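Local atomic coordinates of PA0821 (Pseudomonas aeruginosa, PDB entry 7DRG), a protein that probably serves as the immunity protein (antitoxin) that neutralises a putative VRR-NUC nuclease effector delivered by the type VI secretion system. Residues 225-230 with 238-243; 123-128 with 149-154. All blocks are in the same frame, centred on the assembly; numbering follows the deposited sequence.

Arg-240 in interaction 1 and Trp-125 in interaction 2 each tie two parts of the chain together. In interaction 1 the arginine, on a short helix, holds the backbone carbonyl of a preceding loop; in interaction 2 the tryptophan, just before one strand, lies on a proline where the neighbouring strand passes into a helix. Their centres are 26 Å apart, on opposite sides of the chain's centre, with nearest atoms about 12 Å apart, so neither touches the other. Interaction 2 closes along the chain before 225-230 begins, and both belong to the part of the protein related to type VI immunity proteins for VRR-NUC effectors. Both are contacts within the fold.

Interaction 1 of 2, residues 225-230 with 238-243; sequences TRIKTV and NERLAL
Arg-240 and Arg-226 carry the polar part of this contact, and the arginine of the helix does the gripping. Two of its nitrogens meet a single acceptor side-on: NE gives a hydrogen bond of 2.8 Å to the backbone O of Arg-226, and NH2 gives a second of 3.1 Å to the same oxygen. That O lies within 1° of the guanidinium plane. Seen from the carbonyl, the two donors differ: NH2 arrives in plane on a lone pair, whereas NE stands above the plane. The side chain, extended from CG to NE, carries the group from the helix to the loop, and the fork of two bonds should restrict how it turns. CB of Arg-226 leaves the chain away from the helix, and its NH1 bonds to the O of Arg-301.

Apolar contacts lie alongside this grip. With OG1 of Thr-225 beside the backbone N (chi1 -53°), CG2 is left anti to it and reaches the helix at three side chains. This methyl meets CD1 of Leu-243 at 3.6 Å and CG of Glu-239 at 3.7 Å, the threonine side chain crossing both at about a right angle, and it lies over one face of the guanidinium near its rim. Ile-227 and Arg-240 slide past each other in opposite directions, CG2 of the isoleucine being 3.8 Å from CD of the arginine.

A water at the exposed margin donates to OE2 of Glu-239 at 2.8 Å. It also lies unusually close to OG1 of Thr-225, so the second link of this bridge is less certain.

Between the segments runs strand 233-237, whose Asn-237 OD1 accepts from the N of Arg-240. The whole is a loop-strand-helix connection whose ends are joined by a side-on, two-nitrogen pair of arginine-to-carbonyl hydrogen bonds.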
ATOM      1  N   THR B 225       2.238 -31.176  -7.561  1.00 29.64           N
ATOM      2  CA  THR B 225       3.420 -30.960  -8.399  1.00 29.27           C
ATOM      3  C   THR B 225       3.225 -29.659  -9.172  1.00 30.16           C
ATOM      4  O   THR B 225       2.908 -29.635 -10.366  1.00 31.40           O
ATOM      5  CB  THR B 225       3.641 -32.147  -9.325  1.00 33.54           C
ATOM      6  OG1 THR B 225       3.678 -33.347  -8.543  1.00 34.48           O
ATOM      7  CG2 THR B 225       4.951 -32.002 -10.079  1.00 28.73           C
ATOM      8  N   ARG B 226       3.402 -28.546  -8.457  1.00 24.36           N
ATOM      9  CA  ARG B 226       3.052 -27.225  -8.962  1.00 24.46           C
ATOM     10  C   ARG B 226       4.095 -26.223  -8.483  1.00 23.26           C
ATOM     11  O   ARG B 226       5.031 -26.578  -7.763  1.00 22.66           O
ATOM     12  CB  ARG B 226       1.637 -26.839  -8.518  1.00 24.68           C
ATOM     13  CG  ARG B 226       0.580 -27.756  -9.109  1.00 31.27           C
ATOM     14  CD  ARG B 226      -0.818 -27.220  -8.986  1.00 43.32           C
ATOM     15  NE  ARG B 226      -1.705 -27.955  -9.882  1.00 45.78           N
ATOM     16  CZ  ARG B 226      -2.802 -27.446 -10.427  1.00 49.36           C
ATOM     17  NH1 ARG B 226      -3.151 -26.195 -10.161  1.00 50.58           N
ATOM     18  NH2 ARG B 226      -3.543 -28.188 -11.238  1.00 54.24           N
ATOM     19  N   ILE B 227       3.945 -24.958  -8.895  1.00 21.39           N
ATOM     20  CA  ILE B 227       4.869 -23.903  -8.494  1.00 21.28           C
ATOM     21  C   ILE B 227       4.112 -22.750  -7.848  1.00 22.29           C
ATOM     22  O   ILE B 227       2.931 -22.511  -8.119  1.00 23.65           O
ATOM     23  CB  ILE B 227       5.714 -23.366  -9.672  1.00 19.91           C
ATOM     24  CG1 ILE B 227       4.818 -22.759 -10.757  1.00 24.02           C
ATOM     25  CG2 ILE B 227       6.618 -24.457 -10.231  1.00 20.54           C
ATOM     26  CD1 ILE B 227       5.596 -22.066 -11.853  1.00 24.95           C
ATOM     27  N   LYS B 228       4.825 -22.020  -6.990  1.00 16.88           N
ATOM     28  CA  LYS B 228       4.245 -20.870  -6.310  1.00 17.83           C
ATOM     29  C   LYS B 228       4.157 -19.661  -7.229  1.00 20.12           C
ATOM     30  O   LYS B 228       3.122 -18.985  -7.286  1.00 19.30           O
ATOM     31  CB  LYS B 228       5.085 -20.533  -5.078  1.00 20.41           C
ATOM     32  CG  LYS B 228       4.628 -19.294  -4.317  1.00 22.74           C
ATOM     33  CD  LYS B 228       5.763 -18.832  -3.419  1.00 24.65           C
ATOM     34  CE  LYS B 228       5.477 -17.494  -2.769  1.00 29.13           C
ATOM     35  NZ  LYS B 228       6.670 -17.020  -2.005  1.00 27.50           N
ATOM     36  N   THR B 229       5.237 -19.361  -7.940  1.00 20.50           N
ATOM     37  CA  THR B 229       5.307 -18.107  -8.671  1.00 20.21           C
ATOM     38  C   THR B 229       6.423 -18.181  -9.697  1.00 20.51           C
ATOM     39  O   THR B 229       7.365 -18.970  -9.571  1.00 19.98           O
ATOM     40  CB  THR B 229       5.556 -16.919  -7.730  1.00 22.07           C
ATOM     41  OG1 THR B 229       5.509 -15.698  -8.477  1.00 19.48           O
ATOM     42  CG2 THR B 229       6.932 -17.038  -7.075  1.00 23.83           C
ATOM     43  N   VAL B 230       6.294 -17.344 -10.716  1.00 20.14           N
ATOM     44  CA  VAL B 230       7.413 -17.013 -11.581  1.00 19.00           C
ATOM     45  C   VAL B 230       8.069 -15.745 -11.043  1.00 20.63           C
ATOM     46  O   VAL B 230       7.471 -14.982 -10.280  1.00 19.44           O
ATOM     47  CB  VAL B 230       6.965 -16.839 -13.048  1.00 21.26           C
ATOM     48  CG1 VAL B 230       6.079 -17.999 -13.477  1.00 22.52           C
ATOM     49  CG2 VAL B 230       6.231 -15.506 -13.232  1.00 19.86           C
ATOM     50  N   ASN B 238      12.328 -31.559 -14.008  1.00 26.48           N
ATOM     51  CA  ASN B 238      11.861 -32.164 -15.250  1.00 30.58           C
ATOM     52  C   ASN B 238      10.390 -32.552 -15.179  1.00 23.76           C
ATOM     53  O   ASN B 238       9.679 -32.457 -16.185  1.00 28.62           O
ATOM     54  CB  ASN B 238      12.720 -33.373 -15.614  1.00 25.23           C
ATOM     55  CG  ASN B 238      14.001 -32.978 -16.335  1.00 33.81           C
ATOM     56  OD1 ASN B 238      14.098 -31.888 -16.899  1.00 38.43           O
ATOM     57  ND2 ASN B 238      14.984 -33.871 -16.331  1.00 41.48           N
ATOM     58  N   GLU B 239       9.899 -32.958 -14.006  1.00 29.07           N
ATOM     59  CA  GLU B 239       8.488 -33.320 -13.918  1.00 25.85           C
ATOM     60  C   GLU B 239       7.589 -32.102 -14.126  1.00 33.34           C
ATOM     61  O   GLU B 239       6.596 -32.171 -14.858  1.00 32.95           O
ATOM     62  CB  GLU B 239       8.176 -33.999 -12.587  1.00 34.52           C
ATOM     63  CG  GLU B 239       6.692 -34.308 -12.462  1.00 45.55           C
ATOM     64  CD  GLU B 239       6.360 -35.281 -11.355  1.00 52.42           C
ATOM     65  OE1 GLU B 239       7.151 -35.392 -10.394  1.00 53.43           O
ATOM     66  OE2 GLU B 239       5.297 -35.933 -11.454  1.00 52.88           O
ATOM     67  N   ARG B 240       7.912 -30.976 -13.480  1.00 26.37           N
ATOM     68  CA  ARG B 240       7.132 -29.760 -13.700  1.00 25.35           C
ATOM     69  C   ARG B 240       7.277 -29.266 -15.130  1.00 26.41           C
ATOM     70  O   ARG B 240       6.317 -28.758 -15.722  1.00 30.89           O
ATOM     71  CB  ARG B 240       7.565 -28.678 -12.716  1.00 28.78           C
ATOM     72  CG  ARG B 240       7.040 -28.916 -11.320  1.00 27.59           C
ATOM     73  CD  ARG B 240       7.740 -28.053 -10.273  1.00 23.49           C
ATOM     74  NE  ARG B 240       7.033 -28.159  -9.007  1.00 25.56           N
ATOM     75  CZ  ARG B 240       7.177 -29.162  -8.152  1.00 22.57           C
ATOM     76  NH1 ARG B 240       8.036 -30.149  -8.408  1.00 23.74           N
ATOM     77  NH2 ARG B 240       6.469 -29.169  -7.036  1.00 24.37           N
ATOM     78  N   LEU B 241       8.477 -29.399 -15.699  1.00 30.95           N
ATOM     79  CA  LEU B 241       8.691 -29.002 -17.086  1.00 29.04           C
ATOM     80  C   LEU B 241       7.800 -29.797 -18.033  1.00 28.65           C
ATOM     81  O   LEU B 241       7.205 -29.233 -18.959  1.00 33.44           O
ATOM     82  CB  LEU B 241      10.165 -29.176 -17.449  1.00 32.70           C
ATOM     83  CG  LEU B 241      10.578 -28.848 -18.882  1.00 29.28           C
ATOM     84  CD1 LEU B 241      10.242 -27.406 -19.231  1.00 31.67           C
ATOM     85  CD2 LEU B 241      12.059 -29.116 -19.059  1.00 30.73           C
ATOM     86  N   ALA B 242       7.670 -31.105 -17.796  1.00 31.21           N
ATOM     87  CA  ALA B 242       6.791 -31.925 -18.625  1.00 36.73           C
ATOM     88  C   ALA B 242       5.327 -31.535 -18.442  1.00 39.43           C
ATOM     89  O   ALA B 242       4.572 -31.468 -19.420  1.00 40.25           O
ATOM     90  CB  ALA B 242       7.002 -33.405 -18.303  1.00 33.14           C
ATOM     91  N   LEU B 243       4.908 -31.268 -17.201  1.00 34.89           N
ATOM     92  CA  LEU B 243       3.537 -30.836 -16.961  1.00 35.32           C
ATOM     93  C   LEU B 243       3.237 -29.488 -17.603  1.00 36.76           C
ATOM     94  O   LEU B 243       2.073 -29.204 -17.902  1.00 37.55           O
ATOM     95  CB  LEU B 243       3.254 -30.773 -15.456  1.00 36.36           C
ATOM     96  CG  LEU B 243       3.058 -32.116 -14.750  1.00 42.26           C
ATOM     97  CD1 LEU B 243       3.149 -31.949 -13.244  1.00 42.52           C
ATOM     98  CD2 LEU B 243       1.719 -32.733 -15.132  1.00 42.78           C
TER
HETATM   99  O   HOH W   1       3.178 -35.587  -9.583  1.00 33.43           O

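Interaction 2 of 2, residues 123-128 with 149-154; sequences GAWLFD and SVPLLY
Trp-125 presents one indole face to Pro-151 and Val-150 and an edge to Tyr-154. Pro-151 CD sits over the indole, 3.5 Å from the centroid of the five-membered ring and 21° off its normal, a CH-pi contact; CG of the same proline is 3.3 Å from NE1. Val-150 lies over the same face but farther toward the rim, its CG1 touching CZ3 at 3.6 Å. At the edge the indole meets the tyrosine in a T-shaped pair: CH2 of Trp-125 points at the face of Tyr-154, 3.7 Å from CD1, with the six-membered rings inclined at 67°. Although the tryptophan CB heads away from 149-154, the end of the side chain comes nearer. His-72 stacks on Trp-125 as well, and helix 52-69 contributes Phe-65 and Ala-69.

Next to the ring contacts, the backbones pair. Leu-126 and Ser-149 form an antiparallel hydrogen-bonded pair, with Leu-126 N to Ser-149 O at 3.2 Å and Ser-149 N to Leu-126 O at 2.9 Å. Two residues before Leu-126, at Ala-124, a side-chain bond takes over: Ser-149 OG, set between its backbone N and carbonyl carbon (chi1 72°), donates to the O of Ala-124 at 2.8 Å, from above the carbonyl plane. Asn-185 ND2 is a second partner of that hydroxyl. Ala-124 CB meanwhile rests against the ring of Pro-151.

Pro-151, the N-cap residue of helix 152-157, has no amide hydrogen to offer Ala-124 O. The serine hydroxyl meets that carbonyl instead, while the CD hydrogens of the proline, next to the ring nitrogen and so probably somewhat polarised, are suited to the electron-rich indole. Pairing of strands 126-131 and 144-151 thus passes from backbone bonds to aromatic contacts where the second strand gives way to helix.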
ATOM      1  N   GLY B 123      19.176  -7.774   6.594  1.00 21.66           N
ATOM      2  CA  GLY B 123      20.351  -7.478   5.808  1.00 23.89           C
ATOM      3  C   GLY B 123      20.170  -7.967   4.384  1.00 21.05           C
ATOM      4  O   GLY B 123      19.383  -8.873   4.110  1.00 22.32           O
ATOM      5  N   ALA B 124      20.925  -7.348   3.476  1.00 16.62           N
ATOM      6  CA  ALA B 124      20.772  -7.630   2.054  1.00 16.72           C
ATOM      7  C   ALA B 124      21.552  -8.853   1.590  1.00 18.46           C
ATOM      8  O   ALA B 124      21.243  -9.386   0.523  1.00 18.44           O
ATOM      9  CB  ALA B 124      21.190  -6.406   1.233  1.00 21.74           C
ATOM     10  N   TRP B 125      22.534  -9.313   2.362  1.00 17.25           N
ATOM     11  CA  TRP B 125      23.241 -10.557   2.091  1.00 17.05           C
ATOM     12  C   TRP B 125      22.647 -11.644   2.976  1.00 19.17           C
ATOM     13  O   TRP B 125      22.486 -11.438   4.184  1.00 21.64           O
ATOM     14  CB  TRP B 125      24.736 -10.433   2.386  1.00 18.51           C
ATOM     15  CG  TRP B 125      25.504  -9.462   1.532  1.00 16.65           C
ATOM     16  CD1 TRP B 125      25.747  -8.151   1.800  1.00 23.07           C
ATOM     17  CD2 TRP B 125      26.179  -9.752   0.298  1.00 20.84           C
ATOM     18  NE1 TRP B 125      26.515  -7.597   0.802  1.00 23.58           N
ATOM     19  CE2 TRP B 125      26.792  -8.560  -0.132  1.00 21.41           C
ATOM     20  CE3 TRP B 125      26.311 -10.899  -0.487  1.00 19.70           C
ATOM     21  CZ2 TRP B 125      27.526  -8.480  -1.314  1.00 22.51           C
ATOM     22  CZ3 TRP B 125      27.046 -10.822  -1.662  1.00 23.68           C
ATOM     23  CH2 TRP B 125      27.645  -9.618  -2.061  1.00 25.02           C
ATOM     24  N   LEU B 126      22.323 -12.787   2.382  1.00 17.18           N
ATOM     25  CA  LEU B 126      21.658 -13.866   3.102  1.00 15.90           C
ATOM     26  C   LEU B 126      22.105 -15.206   2.542  1.00 17.39           C
ATOM     27  O   LEU B 126      22.252 -15.357   1.326  1.00 16.26           O
ATOM     28  CB  LEU B 126      20.135 -13.753   2.980  1.00 18.02           C
ATOM     29  CG  LEU B 126      19.319 -14.934   3.508  1.00 20.08           C
ATOM     30  CD1 LEU B 126      19.221 -14.842   5.015  1.00 22.87           C
ATOM     31  CD2 LEU B 126      17.938 -14.990   2.858  1.00 24.60           C
ATOM     32  N   PHE B 127      22.315 -16.180   3.429  1.00 15.78           N
ATOM     33  CA  PHE B 127      22.453 -17.575   3.015  1.00 16.29           C
ATOM     34  C   PHE B 127      21.776 -18.398   4.098  1.00 15.45           C
ATOM     35  O   PHE B 127      22.262 -18.438   5.228  1.00 16.69           O
ATOM     36  CB  PHE B 127      23.922 -17.969   2.843  1.00 18.11           C
ATOM     37  CG  PHE B 127      24.130 -19.310   2.189  1.00 15.51           C
ATOM     38  CD1 PHE B 127      24.194 -20.471   2.953  1.00 18.11           C
ATOM     39  CD2 PHE B 127      24.299 -19.413   0.814  1.00 17.52           C
ATOM     40  CE1 PHE B 127      24.412 -21.708   2.361  1.00 21.11           C
ATOM     41  CE2 PHE B 127      24.529 -20.663   0.219  1.00 16.47           C
ATOM     42  CZ  PHE B 127      24.571 -21.795   0.983  1.00 17.75           C
ATOM     43  N   ASP B 128      20.659 -19.039   3.760  1.00 14.73           N
ATOM     44  CA  ASP B 128      19.777 -19.646   4.752  1.00 15.64           C
ATOM     45  C   ASP B 128      19.470 -21.078   4.339  1.00 19.67           C
ATOM     46  O   ASP B 128      18.834 -21.297   3.304  1.00 19.16           O
ATOM     47  CB  ASP B 128      18.489 -18.819   4.862  1.00 16.76           C
ATOM     48  CG  ASP B 128      17.559 -19.281   5.969  1.00 32.21           C
ATOM     49  OD1 ASP B 128      17.764 -20.356   6.563  1.00 37.07           O
ATOM     50  OD2 ASP B 128      16.598 -18.536   6.246  1.00 37.67           O
ATOM     51  N   SER B 149      20.754 -14.311  -0.944  1.00 16.37           N
ATOM     52  CA  SER B 149      20.482 -13.026  -1.561  1.00 16.39           C
ATOM     53  C   SER B 149      21.733 -12.170  -1.606  1.00 17.07           C
ATOM     54  O   SER B 149      22.661 -12.340  -0.812  1.00 17.72           O
ATOM     55  CB  SER B 149      19.374 -12.275  -0.811  1.00 18.32           C
ATOM     56  OG  SER B 149      19.847 -11.802   0.442  1.00 19.84           O
ATOM     57  N   VAL B 150      21.718 -11.220  -2.537  1.00 15.97           N
ATOM     58  CA  VAL B 150      22.738 -10.178  -2.633  1.00 16.42           C
ATOM     59  C   VAL B 150      22.039  -8.826  -2.720  1.00 18.29           C
ATOM     60  O   VAL B 150      20.851  -8.744  -3.070  1.00 16.99           O
ATOM     61  CB  VAL B 150      23.656 -10.389  -3.860  1.00 15.88           C
ATOM     62  CG1 VAL B 150      24.319 -11.775  -3.833  1.00 19.27           C
ATOM     63  CG2 VAL B 150      22.870 -10.164  -5.164  1.00 16.92           C
ATOM     64  N   PRO B 151      22.761  -7.740  -2.432  1.00 19.97           N
ATOM     65  CA  PRO B 151      22.168  -6.402  -2.550  1.00 19.17           C
ATOM     66  C   PRO B 151      21.891  -6.030  -3.995  1.00 16.43           C
ATOM     67  O   PRO B 151      22.533  -6.519  -4.927  1.00 19.34           O
ATOM     68  CB  PRO B 151      23.238  -5.478  -1.951  1.00 23.26           C
ATOM     69  CG  PRO B 151      24.141  -6.371  -1.167  1.00 20.09           C
ATOM     70  CD  PRO B 151      24.101  -7.702  -1.822  1.00 22.43           C
ATOM     71  N   LEU B 152      20.921  -5.133  -4.170  1.00 20.05           N
ATOM     72  CA  LEU B 152      20.605  -4.644  -5.510  1.00 18.41           C
ATOM     73  C   LEU B 152      21.783  -3.902  -6.125  1.00 22.37           C
ATOM     74  O   LEU B 152      22.028  -4.008  -7.333  1.00 23.13           O
ATOM     75  CB  LEU B 152      19.372  -3.742  -5.460  1.00 19.35           C
ATOM     76  CG  LEU B 152      18.069  -4.385  -4.980  1.00 23.75           C
ATOM     77  CD1 LEU B 152      16.912  -3.407  -5.161  1.00 26.62           C
ATOM     78  CD2 LEU B 152      17.770  -5.669  -5.717  1.00 23.38           C
ATOM     79  N   LEU B 153      22.517  -3.133  -5.318  1.00 22.18           N
ATOM     80  CA  LEU B 153      23.661  -2.401  -5.853  1.00 24.40           C
ATOM     81  C   LEU B 153      24.756  -3.360  -6.295  1.00 26.97           C
ATOM     82  O   LEU B 153      25.417  -3.128  -7.313  1.00 27.45           O
ATOM     83  CB  LEU B 153      24.195  -1.409  -4.817  1.00 29.54           C
ATOM     84  CG  LEU B 153      25.359  -0.520  -5.270  1.00 41.03           C
ATOM     85  CD1 LEU B 153      24.962   0.336  -6.481  1.00 36.89           C
ATOM     86  CD2 LEU B 153      25.851   0.355  -4.126  1.00 50.64           C
ATOM     87  N   TYR B 154      24.952  -4.450  -5.551  1.00 22.28           N
ATOM     88  CA  TYR B 154      25.898  -5.468  -5.989  1.00 23.05           C
ATOM     89  C   TYR B 154      25.484  -6.043  -7.338  1.00 24.27           C
ATOM     90  O   TYR B 154      26.315  -6.216  -8.238  1.00 26.80           O
ATOM     91  CB  TYR B 154      26.015  -6.582  -4.940  1.00 22.57           C
ATOM     92  CG  TYR B 154      27.123  -7.545  -5.278  1.00 24.67           C
ATOM     93  CD1 TYR B 154      28.419  -7.311  -4.850  1.00 21.84           C
ATOM     94  CD2 TYR B 154      26.881  -8.661  -6.067  1.00 21.89           C
ATOM     95  CE1 TYR B 154      29.438  -8.170  -5.183  1.00 24.80           C
ATOM     96  CE2 TYR B 154      27.900  -9.528  -6.412  1.00 23.83           C
ATOM     97  CZ  TYR B 154      29.174  -9.278  -5.960  1.00 23.41           C
ATOM     98  OH  TYR B 154      30.198 -10.131  -6.301  1.00 27.88           O
TER